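Local atomic coordinates of endo-beta-1,2-glucanase (PDB entry 6IMV), a protein that catalyses the hydrolysis of internal beta-1,2-glucosidic linkages in beta-1,2-glucans, acting as an endo-type glycoside hydrolase. Residues 25-30 / 397-402; 53-58 / 124-129; 280-285 / 474-479; 310-315 / 449-454. One frame throughout, in Å; residues are numbered along the deposited sequence.

Four separate contacts join distant parts of this mixed, predominantly helical chain, and none touches another. Interaction 1, between helices 23-28 and 394-405, joins the N-terminal region to a late part of the sequence; interaction 2, which sets the loop that leads into strand 57-64 beside helix 112-133, falls wholly within that span. Interaction 4 in turn lies within the span of interaction 3, and both alternate with interaction 1 along the chain. Interactions 3 and 4 use the consecutive helices 461-475 and 448-457, their centres about 24 Å apart. Interactions 2 and 3, about 43 Å between centres, sit on opposite sides of the chain's centre. Early and late segments are thus interwoven into one compact globular unit.

Interaction 1 of 4, residues 25-30 / 397-402; sequences QVLQNP and GMAWWR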
# COMPACT_ATOMS: atom_id res chain seq x y z
N GLN A 25 -16.67 22.42 -2.33
CA GLN A 25 -15.52 23.16 -1.77
C GLN A 25 -14.24 22.32 -1.85
O GLN A 25 -13.17 22.87 -2.07
CB GLN A 25 -15.82 23.62 -0.35
CG GLN A 25 -16.73 24.84 -0.31
CD GLN A 25 -17.25 25.13 1.08
OE1 GLN A 25 -17.00 24.38 2.02
NE2 GLN A 25 -18.02 26.20 1.20
N VAL A 26 -14.36 21.00 -1.70
CA VAL A 26 -13.22 20.10 -1.88
C VAL A 26 -12.69 20.26 -3.32
O VAL A 26 -11.50 20.42 -3.53
CB VAL A 26 -13.57 18.63 -1.55
CG1 VAL A 26 -12.46 17.66 -1.91
CG2 VAL A 26 -13.95 18.48 -0.08
N LEU A 27 -13.59 20.25 -4.30
CA LEU A 27 -13.21 20.33 -5.71
C LEU A 27 -12.65 21.72 -6.07
O LEU A 27 -11.80 21.83 -6.94
CB LEU A 27 -14.42 20.00 -6.59
CG LEU A 27 -14.95 18.57 -6.45
CD1 LEU A 27 -16.16 18.38 -7.36
CD2 LEU A 27 -13.85 17.55 -6.75
N GLN A 28 -13.14 22.77 -5.41
CA GLN A 28 -12.68 24.15 -5.66
C GLN A 28 -11.26 24.35 -5.12
O GLN A 28 -10.53 25.15 -5.66
CB GLN A 28 -13.61 25.17 -5.00
CG GLN A 28 -14.88 25.41 -5.79
CD GLN A 28 -15.98 26.03 -4.97
OE1 GLN A 28 -15.80 26.38 -3.79
NE2 GLN A 28 -17.14 26.17 -5.58
N ASN A 29 -10.89 23.64 -4.05
CA ASN A 29 -9.55 23.78 -3.45
C ASN A 29 -9.11 22.46 -2.83
O ASN A 29 -9.08 22.33 -1.61
CB ASN A 29 -9.51 24.92 -2.43
CG ASN A 29 -8.09 25.30 -2.03
OD1 ASN A 29 -7.12 24.63 -2.39
ND2 ASN A 29 -7.97 26.38 -1.27
N PRO A 30 -8.72 21.46 -3.64
CA PRO A 30 -8.31 20.16 -3.09
C PRO A 30 -7.16 20.27 -2.09
O PRO A 30 -7.12 19.55 -1.11
CB PRO A 30 -7.88 19.36 -4.33
CG PRO A 30 -8.62 20.02 -5.48
CD PRO A 30 -8.71 21.49 -5.10
N GLY A 397 -10.63 12.18 -5.90
CA GLY A 397 -10.16 11.29 -4.85
C GLY A 397 -10.64 11.72 -3.47
O GLY A 397 -11.24 10.95 -2.72
N MET A 398 -10.39 12.99 -3.16
CA MET A 398 -10.71 13.56 -1.84
C MET A 398 -12.22 13.75 -1.66
O MET A 398 -12.70 13.70 -0.53
CB MET A 398 -9.98 14.88 -1.63
CG MET A 398 -8.50 14.71 -1.34
SD MET A 398 -8.23 13.71 0.14
CE MET A 398 -7.79 12.15 -0.62
N ALA A 399 -12.97 13.96 -2.75
CA ALA A 399 -14.43 14.03 -2.66
C ALA A 399 -14.97 12.67 -2.18
O ALA A 399 -15.84 12.62 -1.28
CB ALA A 399 -15.04 14.43 -3.98
N TRP A 400 -14.45 11.58 -2.75
CA TRP A 400 -14.87 10.24 -2.37
C TRP A 400 -14.44 9.94 -0.93
O TRP A 400 -15.22 9.39 -0.15
CB TRP A 400 -14.33 9.20 -3.36
CG TRP A 400 -15.15 9.14 -4.61
CD1 TRP A 400 -14.89 9.75 -5.80
CD2 TRP A 400 -16.39 8.43 -4.78
NE1 TRP A 400 -15.88 9.47 -6.69
CE2 TRP A 400 -16.82 8.67 -6.10
CE3 TRP A 400 -17.19 7.65 -3.95
CZ2 TRP A 400 -17.99 8.13 -6.61
CZ3 TRP A 400 -18.36 7.11 -4.45
CH2 TRP A 400 -18.75 7.35 -5.76
N TRP A 401 -13.21 10.32 -0.59
CA TRP A 401 -12.67 10.20 0.75
C TRP A 401 -13.59 10.91 1.76
O TRP A 401 -13.98 10.32 2.78
CB TRP A 401 -11.24 10.78 0.79
CG TRP A 401 -10.48 10.48 2.04
CD1 TRP A 401 -9.58 9.47 2.24
CD2 TRP A 401 -10.50 11.24 3.27
NE1 TRP A 401 -9.04 9.55 3.49
CE2 TRP A 401 -9.59 10.62 4.15
CE3 TRP A 401 -11.20 12.37 3.71
CZ2 TRP A 401 -9.38 11.09 5.44
CZ3 TRP A 401 -10.98 12.83 4.98
CH2 TRP A 401 -10.08 12.20 5.84
N ARG A 402 -13.94 12.16 1.47
CA ARG A 402 -14.79 12.99 2.32
C ARG A 402 -16.14 12.28 2.53
O ARG A 402 -16.62 12.17 3.67
CB ARG A 402 -15.00 14.38 1.71
CG ARG A 402 -16.01 15.23 2.45
CD ARG A 402 -16.25 16.59 1.80
NE ARG A 402 -17.45 17.23 2.33
CZ ARG A 402 -18.70 16.83 2.10
NH1 ARG A 402 -18.95 15.90 1.19
NH2 ARG A 402 -19.70 17.34 2.81
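Val26 of the short helix 23-28 packs against Met398, Ala399 and Arg402 on one flank of helix 394-405, an apolar helix-to-helix contact in a mainly helical fold. The backbones come nearest where the CA atoms of Val26 and Ala399 are 6.2 Å apart. From CA, the CB of Val26 points at the opposing helix and there the side chain forks. CG1, anti to the backbone N (chi1 172°), reaches the CB of Met398 at 3.7 Å and lies 3.8 Å from the N of Ala399. CG2 turns the other way and rests 3.5 Å from CD of Arg402. Because Met398 and Arg402 are one helical turn apart, the two methyls of a single valine span that turn; a short, branched residue suits the place. Arg402 offers the aliphatic part of a chain extended from CG to NE, while its NE is hydrogen-bonded to the backbone O of Tyr21. Met398 presents its CB to Val26, then bends at chi2 and chi3 and leads away from 25-30, its side chain packing on Thr439 and Ile443 of helix 433-443. Phe33 of helix 30-41 touches Val26, Met398 and Arg402 and so closes over the same junction. Ala399, with one methyl, lets the helices approach closely. Beside the valine, CD2 of Leu27 reaches in to lie 4.3 Å from the CB of Ala399.

Interaction 2 of 4, residues 53-58 / 124-129; sequences SGNGMS and LQTYLR
Asn55 and Thr126 bring the two backbones together, their CA atoms 5.9 Å apart, where a tight loop leading into strand 57-64 meets the flank of helix 112-133. Gly56 turns the loop with a positive phi of 75°, a conformation that glycine adopts readily. The side chain of Asn55 braces the same turn: its OD1 accepts a hydrogen bond from Met57 N at 2.9 Å, with the donor standing above the carbonyl plane. Across the contact, Thr126 OG1 donates to Asn55 O at 2.6 Å, in the carbonyl plane and on a lone pair. OG1 lies anti to the carbonyl carbon of Thr126 (chi1 -54°), beside the backbone N; the other branch, CG2, is anti to the N and meets CG of Met57 at 3.6 Å. An alanine in place of Thr126 would remove both OG1 and CG2 and would probably deprive the O of the buried Asn55 of this donor while opening a gap beside Met57. Arg129, bent at chi3, folds its guanidinium over the CA of Thr126 and gives OG1 a weak bond from NH2; its NE forms a salt bridge with Asp150. Met57, bent at chi2 (-61°), brings SD to the edge of the Tyr127 ring, in its plane and 3.6 Å from CE1, a Met-aromatic contact; a further bend at chi3 leaves CE near CE1 too. The phenol OH beyond is hydrogen-bonded to Glu83, which also bonds Ser58 OG. Gly56 and Met57 together face Asn52, so the loop combines an Asx turn with a G1 beta bulge, here at the end of a beta hairpin packed on a helix.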
# COMPACT_ATOMS: atom_id res chain seq x y z
N SER A 53 8.44 2.80 18.92
CA SER A 53 9.55 3.76 18.86
C SER A 53 10.85 3.16 19.40
O SER A 53 11.94 3.64 19.10
CB SER A 53 9.20 5.03 19.57
OG SER A 53 8.73 4.74 20.87
N GLY A 54 10.74 2.09 20.20
CA GLY A 54 11.90 1.41 20.75
C GLY A 54 12.72 0.70 19.69
O GLY A 54 13.95 0.68 19.77
N ASN A 55 12.06 0.06 18.72
CA ASN A 55 12.77 -0.72 17.69
C ASN A 55 12.52 -0.16 16.28
O ASN A 55 13.07 -0.67 15.31
CB ASN A 55 12.43 -2.21 17.80
CG ASN A 55 10.96 -2.51 17.55
OD1 ASN A 55 10.23 -1.67 17.02
ND2 ASN A 55 10.54 -3.72 17.90
N GLY A 56 11.69 0.88 16.16
CA GLY A 56 11.44 1.57 14.90
C GLY A 56 10.53 0.78 13.96
O GLY A 56 10.44 1.12 12.79
N MET A 57 9.86 -0.26 14.47
CA MET A 57 9.09 -1.18 13.64
C MET A 57 7.60 -0.79 13.65
O MET A 57 7.08 -0.37 14.68
CB MET A 57 9.23 -2.62 14.15
CG MET A 57 10.65 -3.15 14.08
SD MET A 57 11.32 -3.18 12.40
CE MET A 57 10.10 -4.17 11.54
N SER A 58 6.95 -0.96 12.49
CA SER A 58 5.51 -0.75 12.36
C SER A 58 4.76 -1.80 13.18
O SER A 58 5.24 -2.92 13.35
CB SER A 58 5.05 -0.75 10.93
OG SER A 58 5.19 -2.03 10.33
N LEU A 124 16.62 -0.06 11.02
CA LEU A 124 17.65 -0.86 10.37
C LEU A 124 18.33 -1.77 11.41
O LEU A 124 18.58 -2.94 11.13
CB LEU A 124 18.69 0.04 9.70
CG LEU A 124 19.81 -0.71 8.97
CD1 LEU A 124 19.24 -1.73 7.98
CD2 LEU A 124 20.73 0.24 8.25
N GLN A 125 18.64 -1.21 12.58
CA GLN A 125 19.27 -1.98 13.67
C GLN A 125 18.41 -3.23 13.95
O GLN A 125 18.94 -4.33 14.05
CB GLN A 125 19.46 -1.11 14.92
CG GLN A 125 20.50 -0.02 14.73
CD GLN A 125 20.69 0.85 15.95
OE1 GLN A 125 20.84 0.37 17.06
NE2 GLN A 125 20.70 2.16 15.73
N THR A 126 17.09 -3.05 14.04
CA THR A 126 16.15 -4.13 14.32
C THR A 126 16.13 -5.17 13.19
O THR A 126 16.14 -6.39 13.46
CB THR A 126 14.74 -3.58 14.58
OG1 THR A 126 14.86 -2.58 15.61
CG2 THR A 126 13.76 -4.65 14.97
N TYR A 127 16.11 -4.70 11.93
CA TYR A 127 16.18 -5.56 10.75
C TYR A 127 17.42 -6.46 10.85
O TYR A 127 17.34 -7.65 10.54
CB TYR A 127 16.26 -4.74 9.46
CG TYR A 127 14.96 -4.25 8.86
CD1 TYR A 127 13.91 -3.78 9.64
CD2 TYR A 127 14.82 -4.16 7.48
CE1 TYR A 127 12.74 -3.30 9.07
CE2 TYR A 127 13.67 -3.68 6.89
CZ TYR A 127 12.62 -3.24 7.69
OH TYR A 127 11.50 -2.77 7.09
N LEU A 128 18.56 -5.88 11.26
CA LEU A 128 19.84 -6.58 11.26
C LEU A 128 19.90 -7.61 12.40
O LEU A 128 20.45 -8.70 12.21
CB LEU A 128 20.99 -5.56 11.35
CG LEU A 128 21.19 -4.66 10.13
CD1 LEU A 128 22.48 -3.87 10.23
CD2 LEU A 128 21.17 -5.43 8.82
N ARG A 129 19.34 -7.29 13.57
CA ARG A 129 19.22 -8.24 14.70
C ARG A 129 18.33 -9.42 14.28
O ARG A 129 18.61 -10.58 14.63
CB ARG A 129 18.64 -7.57 15.95
CG ARG A 129 19.55 -6.55 16.62
CD ARG A 129 19.09 -6.19 18.03
NE ARG A 129 17.70 -5.74 18.11
CZ ARG A 129 17.27 -4.50 17.85
NH1 ARG A 129 18.13 -3.56 17.48
NH2 ARG A 129 15.99 -4.19 17.98

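Interaction 3 of 4, residues 280-285 / 474-479; sequences LVSVDY and RVFKNL
Val475 and Phe476, where helix 461-475 gives way to a loop, pack on the residues that open the beta hairpin of strands 282-287 and 290-296. The apolar part is built round the Phe476 ring. Leu280 CD1 meets the edge of this ring in its plane, 3.9 Å from CE2, while on the other side of the ring tip CE1 lies 3.7 Å from the CA of Ser282. Val475 CG1 sits over one ring face, offset toward the rim, and its branched shape lets it serve twice, since CG2 touches CD2 of Leu280 at 3.9 Å. The flat ring fits between the leucine and the serine, and also touches Gln296 of strand 290-296 and Val323 of helix 318-337. An alanine in place of Phe476 would probably leave a gap between Leu280 and Ser282 and deprive Val475 CG1 of the ring beneath it. Van der Waals contacts also reach the backbone: Val475 CG1 lies 3.6 Å from the O of Leu280, and Phe476 CZ comes to 3.7 Å from the O of Val281. The polar part is bridged by water, where the small serine leaves its hydroxyl within reach of the loop after the helix. Ser282 OG bonds a water molecule at 2.6 Å, and that water donates to Lys477 O at 2.9 Å.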
# COMPACT_ATOMS: atom_id res chain seq x y z
N LEU A 280 -2.54 -11.06 -17.53
CA LEU A 280 -2.70 -9.68 -18.01
C LEU A 280 -3.79 -9.67 -19.09
O LEU A 280 -3.56 -10.13 -20.20
CB LEU A 280 -1.37 -9.17 -18.55
CG LEU A 280 -1.33 -7.69 -18.96
CD1 LEU A 280 -1.62 -6.80 -17.76
CD2 LEU A 280 -0.00 -7.32 -19.60
N VAL A 281 -4.97 -9.15 -18.74
CA VAL A 281 -6.19 -9.36 -19.52
C VAL A 281 -6.96 -8.04 -19.65
O VAL A 281 -7.12 -7.29 -18.69
CB VAL A 281 -7.07 -10.47 -18.89
CG1 VAL A 281 -8.39 -10.66 -19.64
CG2 VAL A 281 -6.33 -11.79 -18.80
N SER A 282 -7.45 -7.79 -20.87
CA SER A 282 -8.32 -6.65 -21.17
C SER A 282 -9.78 -7.07 -20.99
O SER A 282 -10.19 -8.09 -21.52
CB SER A 282 -8.08 -6.17 -22.57
OG SER A 282 -8.78 -4.98 -22.83
N VAL A 283 -10.55 -6.29 -20.25
CA VAL A 283 -11.99 -6.48 -20.16
C VAL A 283 -12.66 -5.11 -20.15
O VAL A 283 -12.05 -4.10 -19.79
CB VAL A 283 -12.43 -7.30 -18.93
CG1 VAL A 283 -11.95 -8.74 -19.02
CG2 VAL A 283 -11.98 -6.67 -17.62
N ASP A 284 -13.94 -5.09 -20.54
CA ASP A 284 -14.71 -3.88 -20.58
C ASP A 284 -15.69 -3.87 -19.41
O ASP A 284 -16.51 -4.79 -19.25
CB ASP A 284 -15.42 -3.73 -21.93
CG ASP A 284 -14.51 -3.36 -23.09
OD1 ASP A 284 -13.31 -3.04 -22.87
OD2 ASP A 284 -15.03 -3.39 -24.22
N TYR A 285 -15.61 -2.82 -18.58
CA TYR A 285 -16.64 -2.52 -17.61
C TYR A 285 -17.85 -1.91 -18.33
O TYR A 285 -17.70 -0.96 -19.09
CB TYR A 285 -16.17 -1.51 -16.56
CG TYR A 285 -17.24 -1.16 -15.56
CD1 TYR A 285 -17.40 -1.88 -14.39
CD2 TYR A 285 -18.14 -0.14 -15.82
CE1 TYR A 285 -18.41 -1.57 -13.49
CE2 TYR A 285 -19.17 0.16 -14.94
CZ TYR A 285 -19.30 -0.55 -13.77
OH TYR A 285 -20.30 -0.22 -12.90
N ARG A 474 0.73 -4.87 -25.97
CA ARG A 474 0.33 -6.10 -26.67
C ARG A 474 -1.10 -6.51 -26.29
O ARG A 474 -1.79 -7.14 -27.09
CB ARG A 474 1.30 -7.24 -26.36
CG ARG A 474 2.60 -7.15 -27.16
CD ARG A 474 3.68 -8.12 -26.73
NE ARG A 474 3.33 -9.47 -27.09
CZ ARG A 474 4.07 -10.54 -26.79
NH1 ARG A 474 5.25 -10.39 -26.22
NH2 ARG A 474 3.60 -11.75 -27.05
N VAL A 475 -1.54 -6.17 -25.07
CA VAL A 475 -2.83 -6.62 -24.53
C VAL A 475 -3.91 -5.53 -24.70
O VAL A 475 -5.07 -5.87 -24.99
CB VAL A 475 -2.69 -7.04 -23.06
CG1 VAL A 475 -4.04 -7.25 -22.38
CG2 VAL A 475 -1.82 -8.29 -22.93
N PHE A 476 -3.52 -4.26 -24.51
CA PHE A 476 -4.47 -3.15 -24.45
C PHE A 476 -4.45 -2.33 -25.75
O PHE A 476 -3.66 -1.40 -25.91
CB PHE A 476 -4.19 -2.31 -23.20
CG PHE A 476 -4.41 -3.08 -21.93
CD1 PHE A 476 -5.69 -3.27 -21.43
CD2 PHE A 476 -3.34 -3.66 -21.26
CE1 PHE A 476 -5.89 -4.01 -20.27
CE2 PHE A 476 -3.54 -4.41 -20.10
CZ PHE A 476 -4.82 -4.58 -19.61
N LYS A 477 -5.35 -2.70 -26.66
CA LYS A 477 -5.56 -2.05 -27.96
C LYS A 477 -7.00 -1.53 -28.03
O LYS A 477 -7.91 -2.07 -27.40
CB LYS A 477 -5.29 -3.07 -29.07
CG LYS A 477 -3.96 -3.78 -28.95
CD LYS A 477 -3.81 -4.99 -29.83
CE LYS A 477 -4.30 -6.27 -29.18
NZ LYS A 477 -3.95 -7.45 -30.00
N ASN A 478 -7.21 -0.47 -28.81
CA ASN A 478 -8.56 0.05 -29.09
C ASN A 478 -9.34 0.23 -27.78
O ASN A 478 -10.45 -0.29 -27.64
CB ASN A 478 -9.31 -0.88 -30.05
CG ASN A 478 -8.45 -1.35 -31.21
OD1 ASN A 478 -8.06 -0.56 -32.05
ND2 ASN A 478 -8.15 -2.64 -31.25
N LEU A 479 -8.74 0.95 -26.82
CA LEU A 479 -9.39 1.27 -25.54
C LEU A 479 -10.76 1.88 -25.82
O LEU A 479 -10.88 2.69 -26.73
CB LEU A 479 -8.55 2.27 -24.74
CG LEU A 479 -7.18 1.79 -24.27
CD1 LEU A 479 -6.60 2.77 -23.26
CD2 LEU A 479 -7.25 0.40 -23.67
O HOH W 1 -7.91 -3.80 -25.02

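Interaction 4 of 4, residues 310-315 / 449-454; sequences LEMPYY and GLVSQK
Val451 of helix 448-457 points at, and Ser452 lies alongside, the loop of Glu311, Met312 and Pro313, which makes an inverse gamma turn centred on Pro313. The turn is closed by a 2.8 Å bond from Tyr314 N to Met312 O, and proline suits its centre because the ring restrains phi, here -78°. Val451 has its two methyls straddling the carbonyl oxygen of Glu311. CG2 is tight against this atom at 3.1 Å, and CG1 lies 3.5 Å from it. The oxygen is buried by the valine and has no hydrogen-bond partner in the model. The CB of Glu311 points away from the helix; its side chain touches Glu168 and Trp171 of helix 163-182, and OE2 takes a weak hydrogen bond from Trp307 NE1. Met312 also turns its CB away; its side chain touches Trp171, Leu253 and Phe464, and its CG passes CG1 of Val451 only loosely, at 4.4 Å. Pro313 does the opposite: its CB points at the helix, and the ring's CD lies near the same valine methyl, CG1. Ser452, small enough to let the ring approach, has its CB beside that ring, 3.9 Å from the CG of Pro313.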
# COMPACT_ATOMS: atom_id res chain seq x y z
N LEU A 310 2.58 3.09 -7.12
CA LEU A 310 3.13 3.98 -6.08
C LEU A 310 4.66 3.87 -6.01
O LEU A 310 5.31 4.75 -5.46
CB LEU A 310 2.56 3.62 -4.70
CG LEU A 310 1.08 3.93 -4.45
CD1 LEU A 310 0.63 3.24 -3.17
CD2 LEU A 310 0.84 5.43 -4.34
N GLU A 311 5.21 2.75 -6.49
CA GLU A 311 6.60 2.39 -6.17
C GLU A 311 7.51 2.37 -7.41
O GLU A 311 8.70 2.48 -7.27
CB GLU A 311 6.64 1.04 -5.47
CG GLU A 311 5.79 1.01 -4.20
CD GLU A 311 6.24 0.01 -3.15
OE1 GLU A 311 7.48 -0.23 -3.03
OE2 GLU A 311 5.36 -0.55 -2.48
N MET A 312 6.96 2.22 -8.62
CA MET A 312 7.77 2.23 -9.84
C MET A 312 7.06 3.08 -10.89
O MET A 312 5.84 3.21 -10.84
CB MET A 312 8.00 0.81 -10.37
CG MET A 312 8.76 -0.06 -9.39
SD MET A 312 9.15 -1.67 -10.05
CE MET A 312 10.58 -1.30 -11.07
N PRO A 313 7.80 3.70 -11.83
CA PRO A 313 7.22 4.68 -12.76
C PRO A 313 6.42 4.07 -13.92
O PRO A 313 6.68 4.37 -15.09
CB PRO A 313 8.47 5.44 -13.25
CG PRO A 313 9.56 4.40 -13.22
CD PRO A 313 9.26 3.56 -12.00
N TYR A 314 5.41 3.27 -13.59
CA TYR A 314 4.47 2.72 -14.54
C TYR A 314 3.80 3.82 -15.38
O TYR A 314 3.54 3.62 -16.55
CB TYR A 314 3.40 1.90 -13.81
CG TYR A 314 3.87 0.52 -13.39
CD1 TYR A 314 3.73 -0.55 -14.26
CD2 TYR A 314 4.46 0.30 -12.16
CE1 TYR A 314 4.16 -1.82 -13.90
CE2 TYR A 314 4.90 -0.96 -11.79
CZ TYR A 314 4.75 -2.02 -12.67
OH TYR A 314 5.18 -3.28 -12.35
N TYR A 315 3.51 4.98 -14.76
CA TYR A 315 2.72 6.02 -15.43
C TYR A 315 3.59 6.90 -16.34
O TYR A 315 3.04 7.81 -16.97
CB TYR A 315 1.93 6.84 -14.41
CG TYR A 315 0.82 6.08 -13.72
CD1 TYR A 315 0.41 4.82 -14.16
CD2 TYR A 315 0.17 6.61 -12.62
CE1 TYR A 315 -0.59 4.12 -13.51
CE2 TYR A 315 -0.85 5.93 -11.97
CZ TYR A 315 -1.23 4.68 -12.43
OH TYR A 315 -2.23 3.98 -11.81
N GLY A 449 8.92 8.71 -8.69
CA GLY A 449 9.89 9.74 -9.09
C GLY A 449 11.29 9.46 -8.53
O GLY A 449 12.27 9.47 -9.26
N LEU A 450 11.37 9.23 -7.22
CA LEU A 450 12.63 8.86 -6.58
C LEU A 450 13.19 7.56 -7.17
O LEU A 450 14.40 7.47 -7.44
CB LEU A 450 12.40 8.72 -5.07
CG LEU A 450 12.29 10.04 -4.31
CD1 LEU A 450 11.65 9.83 -2.95
CD2 LEU A 450 13.66 10.69 -4.17
N VAL A 451 12.33 6.58 -7.39
CA VAL A 451 12.75 5.27 -7.87
C VAL A 451 13.27 5.43 -9.31
O VAL A 451 14.31 4.89 -9.65
CB VAL A 451 11.60 4.25 -7.76
CG1 VAL A 451 11.87 2.99 -8.57
CG2 VAL A 451 11.33 3.92 -6.31
N SER A 452 12.55 6.21 -10.12
CA SER A 452 12.92 6.49 -11.50
C SER A 452 14.33 7.12 -11.58
O SER A 452 15.14 6.78 -12.45
CB SER A 452 11.85 7.37 -12.13
OG SER A 452 12.26 7.84 -13.39
N GLN A 453 14.62 8.04 -10.66
CA GLN A 453 15.92 8.72 -10.64
C GLN A 453 17.05 7.69 -10.46
O GLN A 453 18.04 7.69 -11.20
CB GLN A 453 15.94 9.76 -9.52
CG GLN A 453 17.21 10.58 -9.46
CD GLN A 453 17.27 11.36 -8.17
OE1 GLN A 453 16.26 11.51 -7.47
NE2 GLN A 453 18.45 11.87 -7.85
N LYS A 454 16.88 6.80 -9.49
CA LYS A 454 17.89 5.81 -9.13
C LYS A 454 17.98 4.74 -10.23
O LYS A 454 19.06 4.29 -10.58
CB LYS A 454 17.56 5.24 -7.74
CG LYS A 454 18.62 4.36 -7.10
CD LYS A 454 18.32 4.06 -5.65
CE LYS A 454 19.16 2.94 -5.07
NZ LYS A 454 20.61 3.26 -5.10